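Local coordinates for protein phospholipase C-beta (PLC-beta) (Sepia officinalis, PDB 3QR0) that belongs to the phosphoinositide-specific phospholipase C family, a multidomain protein joining PH, EF-hand and C2 modules to a TIM barrel that holds a calcium ion, at residues 15-28 and 39-51. Sequence-based numbering, arbitrary orientation.
Sequences WPKVPEQLIKGDKF and IEILLRVDPKGYF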
ATOM      1  N   TRP A  15     -16.291  -6.354  -6.581  1.00 28.18           N
ATOM      2  CA  TRP A  15     -15.384  -7.450  -6.922  1.00 27.56           C
ATOM      3  C   TRP A  15     -15.147  -7.451  -8.435  1.00 27.14           C
ATOM      4  O   TRP A  15     -15.978  -6.933  -9.180  1.00 27.36           O
ATOM      5  CB  TRP A  15     -15.978  -8.790  -6.487  1.00 27.74           C
ATOM      6  CG  TRP A  15     -16.079  -8.934  -5.007  1.00 27.65           C
ATOM      7  CD1 TRP A  15     -17.182  -8.709  -4.230  1.00 27.27           C
ATOM      8  CD2 TRP A  15     -15.032  -9.331  -4.119  1.00 26.93           C
ATOM      9  NE1 TRP A  15     -16.882  -8.953  -2.909  1.00 27.51           N
ATOM     10  CE2 TRP A  15     -15.570  -9.338  -2.814  1.00 27.46           C
ATOM     11  CE3 TRP A  15     -13.692  -9.696  -4.302  1.00 26.98           C
ATOM     12  CZ2 TRP A  15     -14.810  -9.683  -1.694  1.00 27.58           C
ATOM     13  CZ3 TRP A  15     -12.938 -10.044  -3.189  1.00 27.20           C
ATOM     14  CH2 TRP A  15     -13.501 -10.031  -1.901  1.00 27.18           C
ATOM     15  N   PRO A  16     -14.011  -8.008  -8.895  1.00 26.72           N
ATOM     16  CA  PRO A  16     -13.767  -8.105 -10.336  1.00 26.74           C
ATOM     17  C   PRO A  16     -14.915  -8.785 -11.083  1.00 27.09           C
ATOM     18  O   PRO A  16     -15.468  -9.774 -10.603  1.00 26.75           O
ATOM     19  CB  PRO A  16     -12.504  -8.960 -10.419  1.00 26.59           C
ATOM     20  CG  PRO A  16     -11.809  -8.714  -9.157  1.00 26.36           C
ATOM     21  CD  PRO A  16     -12.877  -8.545  -8.124  1.00 26.55           C
ATOM     22  N   LYS A  17     -15.268  -8.222 -12.233  1.00 27.36           N
ATOM     23  CA  LYS A  17     -16.294  -8.776 -13.104  1.00 28.06           C
ATOM     24  C   LYS A  17     -15.648  -9.005 -14.462  1.00 27.60           C
ATOM     25  O   LYS A  17     -15.359  -8.050 -15.175  1.00 27.10           O
ATOM     26  CB  LYS A  17     -17.471  -7.804 -13.216  1.00 28.57           C
ATOM     27  CG  LYS A  17     -18.619  -8.324 -14.056  1.00 31.14           C
ATOM     28  CD  LYS A  17     -19.895  -7.548 -13.797  1.00 33.95           C
ATOM     29  CE  LYS A  17     -21.037  -8.093 -14.630  1.00 36.27           C
ATOM     30  NZ  LYS A  17     -22.361  -7.607 -14.152  1.00 38.34           N
ATOM     31  N   VAL A  18     -15.388 -10.268 -14.796  1.00 27.44           N
ATOM     32  CA  VAL A  18     -14.581 -10.598 -15.969  1.00 27.41           C
ATOM     33  C   VAL A  18     -15.485 -10.919 -17.150  1.00 28.33           C
ATOM     34  O   VAL A  18     -16.252 -11.869 -17.084  1.00 28.43           O
ATOM     35  CB  VAL A  18     -13.649 -11.799 -15.699  1.00 27.29           C
ATOM     36  CG1 VAL A  18     -12.749 -12.071 -16.904  1.00 26.16           C
ATOM     37  CG2 VAL A  18     -12.805 -11.549 -14.463  1.00 26.49           C
ATOM     38  N   PRO A  19     -15.401 -10.125 -18.236  1.00 29.04           N
ATOM     39  CA  PRO A  19     -16.238 -10.399 -19.406  1.00 30.05           C
ATOM     40  C   PRO A  19     -16.012 -11.796 -19.968  1.00 30.71           C
ATOM     41  O   PRO A  19     -14.889 -12.301 -19.923  1.00 30.02           O
ATOM     42  CB  PRO A  19     -15.774  -9.353 -20.429  1.00 30.19           C
ATOM     43  CG  PRO A  19     -15.148  -8.282 -19.632  1.00 29.53           C
ATOM     44  CD  PRO A  19     -14.549  -8.941 -18.441  1.00 28.57           C
ATOM     45  N   GLU A  20     -17.070 -12.404 -20.505  1.00 31.78           N
ATOM     46  CA  GLU A  20     -16.954 -13.718 -21.143  1.00 32.87           C
ATOM     47  C   GLU A  20     -15.843 -13.754 -22.204  1.00 32.26           C
ATOM     48  O   GLU A  20     -15.188 -14.780 -22.379  1.00 32.11           O
ATOM     49  CB  GLU A  20     -18.293 -14.148 -21.760  1.00 34.19           C
ATOM     50  CG  GLU A  20     -19.227 -14.849 -20.780  1.00 37.12           C
ATOM     51  CD  GLU A  20     -18.774 -16.266 -20.453  1.00 40.40           C
ATOM     52  OE1 GLU A  20     -18.720 -17.106 -21.383  1.00 44.70           O
ATOM     53  OE2 GLU A  20     -18.476 -16.540 -19.271  1.00 42.50           O
ATOM     54  N   GLN A  21     -15.635 -12.631 -22.893  1.00 31.85           N
ATOM     55  CA  GLN A  21     -14.576 -12.501 -23.897  1.00 31.73           C
ATOM     56  C   GLN A  21     -13.190 -12.822 -23.330  1.00 30.73           C
ATOM     57  O   GLN A  21     -12.407 -13.509 -23.980  1.00 30.51           O
ATOM     58  CB  GLN A  21     -14.570 -11.087 -24.485  1.00 31.99           C
ATOM     59  CG  GLN A  21     -13.550 -10.865 -25.607  1.00 32.61           C
ATOM     60  CD  GLN A  21     -13.485  -9.417 -26.067  1.00 33.67           C
ATOM     61  OE1 GLN A  21     -14.438  -8.658 -25.900  1.00 35.30           O
ATOM     62  NE2 GLN A  21     -12.351  -9.027 -26.649  1.00 33.47           N
ATOM     63  N   LEU A  22     -12.894 -12.322 -22.129  1.00 29.74           N
ATOM     64  CA  LEU A  22     -11.591 -12.560 -21.498  1.00 29.21           C
ATOM     65  C   LEU A  22     -11.491 -13.953 -20.883  1.00 29.07           C
ATOM     66  O   LEU A  22     -10.394 -14.507 -20.786  1.00 28.72           O
ATOM     67  CB  LEU A  22     -11.269 -11.509 -20.425  1.00 28.64           C
ATOM     68  CG  LEU A  22     -11.297 -10.014 -20.784  1.00 29.50           C
ATOM     69  CD1 LEU A  22     -10.159  -9.289 -20.079  1.00 28.52           C
ATOM     70  CD2 LEU A  22     -11.252  -9.755 -22.288  1.00 30.48           C
ATOM     71  N   ILE A  23     -12.628 -14.503 -20.462  1.00 29.10           N
ATOM     72  CA  ILE A  23     -12.691 -15.865 -19.930  1.00 29.20           C
ATOM     73  C   ILE A  23     -12.422 -16.888 -21.035  1.00 29.82           C
ATOM     74  O   ILE A  23     -11.660 -17.838 -20.843  1.00 29.69           O
ATOM     75  CB  ILE A  23     -14.064 -16.138 -19.264  1.00 29.66           C
ATOM     76  CG1 ILE A  23     -14.197 -15.304 -17.986  1.00 28.80           C
ATOM     77  CG2 ILE A  23     -14.238 -17.621 -18.939  1.00 30.07           C
ATOM     78  CD1 ILE A  23     -15.538 -15.431 -17.308  1.00 30.24           C
ATOM     79  N   LYS A  24     -13.058 -16.683 -22.187  1.00 30.18           N
ATOM     80  CA  LYS A  24     -12.792 -17.475 -23.381  1.00 31.05           C
ATOM     81  C   LYS A  24     -11.360 -17.227 -23.863  1.00 30.55           C
ATOM     82  O   LYS A  24     -10.616 -18.165 -24.143  1.00 30.63           O
ATOM     83  CB  LYS A  24     -13.789 -17.108 -24.483  1.00 31.86           C
ATOM     84  CG  LYS A  24     -13.420 -17.597 -25.871  1.00 34.06           C
ATOM     85  CD  LYS A  24     -14.419 -17.115 -26.911  1.00 36.12           C
ATOM     86  CE  LYS A  24     -14.155 -15.682 -27.358  1.00 36.69           C
ATOM     87  NZ  LYS A  24     -12.910 -15.554 -28.153  1.00 38.20           N
ATOM     88  N   GLY A  25     -10.997 -15.953 -23.970  1.00 29.82           N
ATOM     89  CA  GLY A  25      -9.634 -15.562 -24.292  1.00 29.32           C
ATOM     90  C   GLY A  25      -9.498 -14.991 -25.681  1.00 29.69           C
ATOM     91  O   GLY A  25     -10.376 -15.164 -26.524  1.00 30.40           O
ATOM     92  N   ASP A  26      -8.385 -14.305 -25.908  1.00 29.05           N
ATOM     93  CA  ASP A  26      -8.078 -13.725 -27.203  1.00 29.56           C
ATOM     94  C   ASP A  26      -6.682 -14.166 -27.652  1.00 29.42           C
ATOM     95  O   ASP A  26      -5.837 -14.545 -26.834  1.00 28.23           O
ATOM     96  CB  ASP A  26      -8.180 -12.194 -27.144  1.00 29.26           C
ATOM     97  CG  ASP A  26      -9.604 -11.687 -27.368  1.00 30.31           C
ATOM     98  OD1 ASP A  26     -10.250 -12.112 -28.351  1.00 32.13           O
ATOM     99  OD2 ASP A  26     -10.071 -10.849 -26.571  1.00 31.36           O
ATOM    100  N   LYS A  27      -6.469 -14.129 -28.960  1.00 29.92           N
ATOM    101  CA  LYS A  27      -5.201 -14.521 -29.556  1.00 30.34           C
ATOM    102  C   LYS A  27      -4.246 -13.335 -29.535  1.00 29.47           C
ATOM    103  O   LYS A  27      -4.634 -12.211 -29.853  1.00 29.24           O
ATOM    104  CB  LYS A  27      -5.421 -15.021 -30.987  1.00 31.68           C
ATOM    105  CG  LYS A  27      -6.385 -16.207 -31.070  1.00 33.56           C
ATOM    106  CD  LYS A  27      -7.029 -16.372 -32.451  1.00 36.72           C
ATOM    107  CE  LYS A  27      -6.296 -17.373 -33.326  1.00 38.32           C
ATOM    108  NZ  LYS A  27      -7.175 -17.914 -34.405  1.00 40.70           N
ATOM    109  N   PHE A  28      -3.008 -13.588 -29.122  1.00 28.92           N
ATOM    110  CA  PHE A  28      -1.955 -12.572 -29.123  1.00 28.34           C
ATOM    111  C   PHE A  28      -0.666 -13.183 -29.631  1.00 28.69           C
ATOM    112  O   PHE A  28      -0.446 -14.381 -29.476  1.00 28.47           O
ATOM    113  CB  PHE A  28      -1.676 -12.060 -27.710  1.00 27.30           C
ATOM    114  CG  PHE A  28      -2.793 -11.260 -27.099  1.00 26.24           C
ATOM    115  CD1 PHE A  28      -2.770  -9.871 -27.137  1.00 26.06           C
ATOM    116  CD2 PHE A  28      -3.837 -11.894 -26.438  1.00 26.60           C
ATOM    117  CE1 PHE A  28      -3.785  -9.123 -26.552  1.00 25.61           C
ATOM    118  CE2 PHE A  28      -4.860 -11.156 -25.849  1.00 26.11           C
ATOM    119  CZ  PHE A  28      -4.833  -9.766 -25.909  1.00 25.98           C
ATOM    120  N   ILE A  39       5.617 -16.246 -30.483  1.00 34.23           N
ATOM    121  CA  ILE A  39       4.665 -17.349 -30.460  1.00 34.28           C
ATOM    122  C   ILE A  39       3.251 -16.815 -30.283  1.00 33.41           C
ATOM    123  O   ILE A  39       3.015 -15.907 -29.489  1.00 32.36           O
ATOM    124  CB  ILE A  39       4.991 -18.350 -29.328  1.00 34.19           C
ATOM    125  CG1 ILE A  39       4.064 -19.571 -29.396  1.00 35.55           C
ATOM    126  CG2 ILE A  39       4.888 -17.678 -27.975  1.00 32.79           C
ATOM    127  CD1 ILE A  39       4.575 -20.775 -28.601  1.00 36.55           C
ATOM    128  N   GLU A  40       2.315 -17.380 -31.034  1.00 33.53           N
ATOM    129  CA  GLU A  40       0.912 -17.035 -30.872  1.00 33.04           C
ATOM    130  C   GLU A  40       0.358 -17.788 -29.675  1.00 31.82           C
ATOM    131  O   GLU A  40       0.536 -19.006 -29.559  1.00 31.86           O
ATOM    132  CB  GLU A  40       0.114 -17.382 -32.123  1.00 34.29           C
ATOM    133  CG  GLU A  40      -1.308 -16.827 -32.101  1.00 35.81           C
ATOM    134  CD  GLU A  40      -2.181 -17.440 -33.165  1.00 38.26           C
ATOM    135  OE1 GLU A  40      -1.754 -17.476 -34.334  1.00 40.39           O
ATOM    136  OE2 GLU A  40      -3.295 -17.885 -32.827  1.00 40.54           O
ATOM    137  N   ILE A  41      -0.314 -17.058 -28.789  1.00 30.09           N
ATOM    138  CA  ILE A  41      -0.912 -17.647 -27.601  1.00 29.29           C
ATOM    139  C   ILE A  41      -2.398 -17.299 -27.502  1.00 29.04           C
ATOM    140  O   ILE A  41      -2.852 -16.306 -28.078  1.00 28.74           O
ATOM    141  CB  ILE A  41      -0.195 -17.180 -26.313  1.00 28.17           C
ATOM    142  CG1 ILE A  41      -0.359 -15.669 -26.099  1.00 27.48           C
ATOM    143  CG2 ILE A  41       1.279 -17.550 -26.369  1.00 27.90           C
ATOM    144  CD1 ILE A  41      -0.069 -15.211 -24.681  1.00 26.21           C
ATOM    145  N   LEU A  42      -3.142 -18.136 -26.782  1.00 28.66           N
ATOM    146  CA  LEU A  42      -4.495 -17.801 -26.358  1.00 28.38           C
ATOM    147  C   LEU A  42      -4.401 -17.355 -24.903  1.00 27.45           C
ATOM    148  O   LEU A  42      -4.198 -18.182 -24.013  1.00 27.21           O
ATOM    149  CB  LEU A  42      -5.429 -19.003 -26.488  1.00 29.18           C
ATOM    150  CG  LEU A  42      -6.873 -18.786 -26.015  1.00 29.23           C
ATOM    151  CD1 LEU A  42      -7.570 -17.745 -26.894  1.00 29.37           C
ATOM    152  CD2 LEU A  42      -7.644 -20.111 -26.008  1.00 30.14           C
ATOM    153  N   LEU A  43      -4.516 -16.049 -24.677  1.00 26.53           N
ATOM    154  CA  LEU A  43      -4.435 -15.477 -23.337  1.00 25.93           C
ATOM    155  C   LEU A  43      -5.826 -15.501 -22.714  1.00 25.91           C
ATOM    156  O   LEU A  43      -6.806 -15.169 -23.374  1.00 26.17           O
ATOM    157  CB  LEU A  43      -3.904 -14.040 -23.405  1.00 25.41           C
ATOM    158  CG  LEU A  43      -3.559 -13.344 -22.085  1.00 25.02           C
ATOM    159  CD1 LEU A  43      -2.456 -14.104 -21.344  1.00 24.81           C
ATOM    160  CD2 LEU A  43      -3.139 -11.898 -22.340  1.00 23.62           C
ATOM    161  N   ARG A  44      -5.915 -15.914 -21.455  1.00 25.88           N
ATOM    162  CA  ARG A  44      -7.201 -16.000 -20.766  1.00 26.21           C
ATOM    163  C   ARG A  44      -7.106 -15.450 -19.348  1.00 25.70           C
ATOM    164  O   ARG A  44      -6.020 -15.393 -18.766  1.00 24.84           O
ATOM    165  CB  ARG A  44      -7.689 -17.450 -20.727  1.00 26.80           C
ATOM    166  CG  ARG A  44      -7.745 -18.131 -22.090  1.00 29.12           C
ATOM    167  CD  ARG A  44      -8.156 -19.580 -21.962  1.00 30.56           C
ATOM    168  NE  ARG A  44      -9.558 -19.706 -21.577  1.00 31.60           N
ATOM    169  CZ  ARG A  44     -10.149 -20.847 -21.236  1.00 33.42           C
ATOM    170  NH1 ARG A  44      -9.456 -21.982 -21.220  1.00 34.31           N
ATOM    171  NH2 ARG A  44     -11.439 -20.855 -20.911  1.00 33.86           N
ATOM    172  N   VAL A  45      -8.254 -15.030 -18.818  1.00 25.90           N
ATOM    173  CA  VAL A  45      -8.393 -14.624 -17.418  1.00 26.04           C
ATOM    174  C   VAL A  45      -9.318 -15.626 -16.736  1.00 26.68           C
ATOM    175  O   VAL A  45     -10.321 -16.055 -17.319  1.00 27.10           O
ATOM    176  CB  VAL A  45      -9.009 -13.209 -17.299  1.00 25.86           C
ATOM    177  CG1 VAL A  45      -9.044 -12.747 -15.839  1.00 25.08           C
ATOM    178  CG2 VAL A  45      -8.232 -12.209 -18.167  1.00 26.24           C
ATOM    179  N   ASP A  46      -9.004 -16.016 -15.507  1.00 26.96           N
ATOM    180  CA  ASP A  46      -9.944 -16.870 -14.779  1.00 27.78           C
ATOM    181  C   ASP A  46     -11.207 -16.058 -14.436  1.00 27.63           C
ATOM    182  O   ASP A  46     -11.173 -14.821 -14.419  1.00 26.86           O
ATOM    183  CB  ASP A  46      -9.312 -17.469 -13.529  1.00 27.95           C
ATOM    184  CG  ASP A  46      -9.085 -16.442 -12.452  1.00 28.84           C
ATOM    185  OD1 ASP A  46      -9.899 -16.387 -11.505  1.00 30.31           O
ATOM    186  OD2 ASP A  46      -8.104 -15.677 -12.572  1.00 29.66           O
ATOM    187  N   PRO A  47     -12.331 -16.745 -14.169  1.00 28.28           N
ATOM    188  CA  PRO A  47     -13.583 -16.018 -13.937  1.00 28.39           C
ATOM    189  C   PRO A  47     -13.593 -15.043 -12.747  1.00 28.01           C
ATOM    190  O   PRO A  47     -14.477 -14.186 -12.688  1.00 28.10           O
ATOM    191  CB  PRO A  47     -14.607 -17.139 -13.718  1.00 29.05           C
ATOM    192  CG  PRO A  47     -14.025 -18.331 -14.360  1.00 29.72           C
ATOM    193  CD  PRO A  47     -12.538 -18.204 -14.192  1.00 28.70           C
ATOM    194  N   LYS A  48     -12.640 -15.159 -11.821  1.00 27.43           N
ATOM    195  CA  LYS A  48     -12.576 -14.246 -10.667  1.00 27.19           C
ATOM    196  C   LYS A  48     -11.588 -13.092 -10.838  1.00 26.51           C
ATOM    197  O   LYS A  48     -11.446 -12.277  -9.931  1.00 26.19           O
ATOM    198  CB  LYS A  48     -12.222 -15.021  -9.390  1.00 27.19           C
ATOM    199  CG  LYS A  48     -13.237 -16.096  -9.013  1.00 28.83           C
ATOM    200  CD  LYS A  48     -14.599 -15.500  -8.714  1.00 29.35           C
ATOM    201  CE  LYS A  48     -15.460 -16.448  -7.887  1.00 30.94           C
ATOM    202  NZ  LYS A  48     -16.695 -15.784  -7.393  1.00 30.54           N
ATOM    203  N   GLY A  49     -10.910 -13.022 -11.983  1.00 26.29           N
ATOM    204  CA  GLY A  49      -9.943 -11.957 -12.245  1.00 25.79           C
ATOM    205  C   GLY A  49      -8.696 -12.009 -11.369  1.00 25.35           C
ATOM    206  O   GLY A  49      -8.225 -10.975 -10.894  1.00 24.99           O
ATOM    207  N   TYR A  50      -8.155 -13.209 -11.159  1.00 25.13           N
ATOM    208  CA  TYR A  50      -6.958 -13.389 -10.326  1.00 24.39           C
ATOM    209  C   TYR A  50      -5.692 -13.707 -11.108  1.00 24.19           C
ATOM    210  O   TYR A  50      -4.591 -13.405 -10.640  1.00 23.59           O
ATOM    211  CB  TYR A  50      -7.175 -14.501  -9.298  1.00 24.83           C
ATOM    212  CG  TYR A  50      -8.252 -14.208  -8.278  1.00 25.74           C
ATOM    213  CD1 TYR A  50      -8.427 -12.919  -7.762  1.00 27.42           C
ATOM    214  CD2 TYR A  50      -9.078 -15.217  -7.806  1.00 26.78           C
ATOM    215  CE1 TYR A  50      -9.402 -12.648  -6.823  1.00 27.98           C
ATOM    216  CE2 TYR A  50     -10.059 -14.951  -6.854  1.00 28.34           C
ATOM    217  CZ  TYR A  50     -10.210 -13.663  -6.369  1.00 28.39           C
ATOM    218  OH  TYR A  50     -11.173 -13.374  -5.430  1.00 30.74           O
ATOM    219  N   PHE A  51      -5.847 -14.331 -12.276  1.00 23.99           N
ATOM    220  CA  PHE A  51      -4.717 -14.776 -13.085  1.00 24.13           C
ATOM    221  C   PHE A  51      -4.922 -14.468 -14.552  1.00 24.22           C
ATOM    222  O   PHE A  51      -6.041 -14.561 -15.056  1.00 24.12           O
ATOM    223  CB  PHE A  51      -4.539 -16.294 -12.967  1.00 24.86           C
ATOM    224  CG  PHE A  51      -4.274 -16.774 -11.573  1.00 24.97           C
ATOM    225  CD1 PHE A  51      -3.005 -16.682 -11.026  1.00 25.76           C
ATOM    226  CD2 PHE A  51      -5.290 -17.343 -10.815  1.00 26.27           C
ATOM    227  CE1 PHE A  51      -2.751 -17.130  -9.729  1.00 26.23           C
ATOM    228  CE2 PHE A  51      -5.048 -17.791  -9.518  1.00 26.78           C
ATOM    229  CZ  PHE A  51      -3.777 -17.688  -8.978  1.00 26.85           C
TER
HETATM  230  O   HOH W   1     -16.315 -12.345 -13.066  1.00 35.51           O
HETATM  231  O   HOH W   2     -10.755 -18.509 -18.246  1.00 31.26           O
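The flat guanidinium of Arg-44 meets Ile-23 O at its edge: NE (2.9 Å) and NH2 (3.0 Å) both donate to this one carbonyl oxygen, which lies close to the guanidinium plane. A bend at chi3 (70°) turns the group back toward the end of helix 20-24, where carbonyls lack helical N-H partners; a long, multi-donor side chain suits that place. A water bridges the same Ile-23 O to Val-45 O. The Phe-28 ring lies obliquely against Leu-43, with CD2 3.7 Å from Leu-43 CB, and meets Trp-133 of helix 127-141 edge-to-face, on the sheet face that also bears Ile-41. The Tyr-50 ring carries Lys-48 O over one face, near its rim, while Pro-16 CB reaches the same oxygen at 3.5 Å.

Backbone pairs Asp-26 with Leu-43 and Phe-28 with Ile-41 are antiparallel and hydrogen-bonded. Before them Gly-25 ends the helix; its positive phi and the closeness of its CA to Leu-43 O both call for glycine. Val-45 N then donates to Leu-22 O (3.0 Å). Branched Val-45 splits its methyls: CG1, anti to its N (chi1 -175°), meets Val-18 CG1, and CG2 packs on Leu-22 CB (3.8 Å). Gly-49 N to Asp-46 O closes a type I turn, braced by the Asp-46 carboxylate: OD1 forms an Asx turn with Lys-48 N, and OD2 accepts from Tyr-50 N and Phe-51 N.

In this first hairpin of the PH-domain sheet, directional polar bonds thus fix backbone and helix end, while apolar packing ties 15-25 to strand 39-45 and its turn.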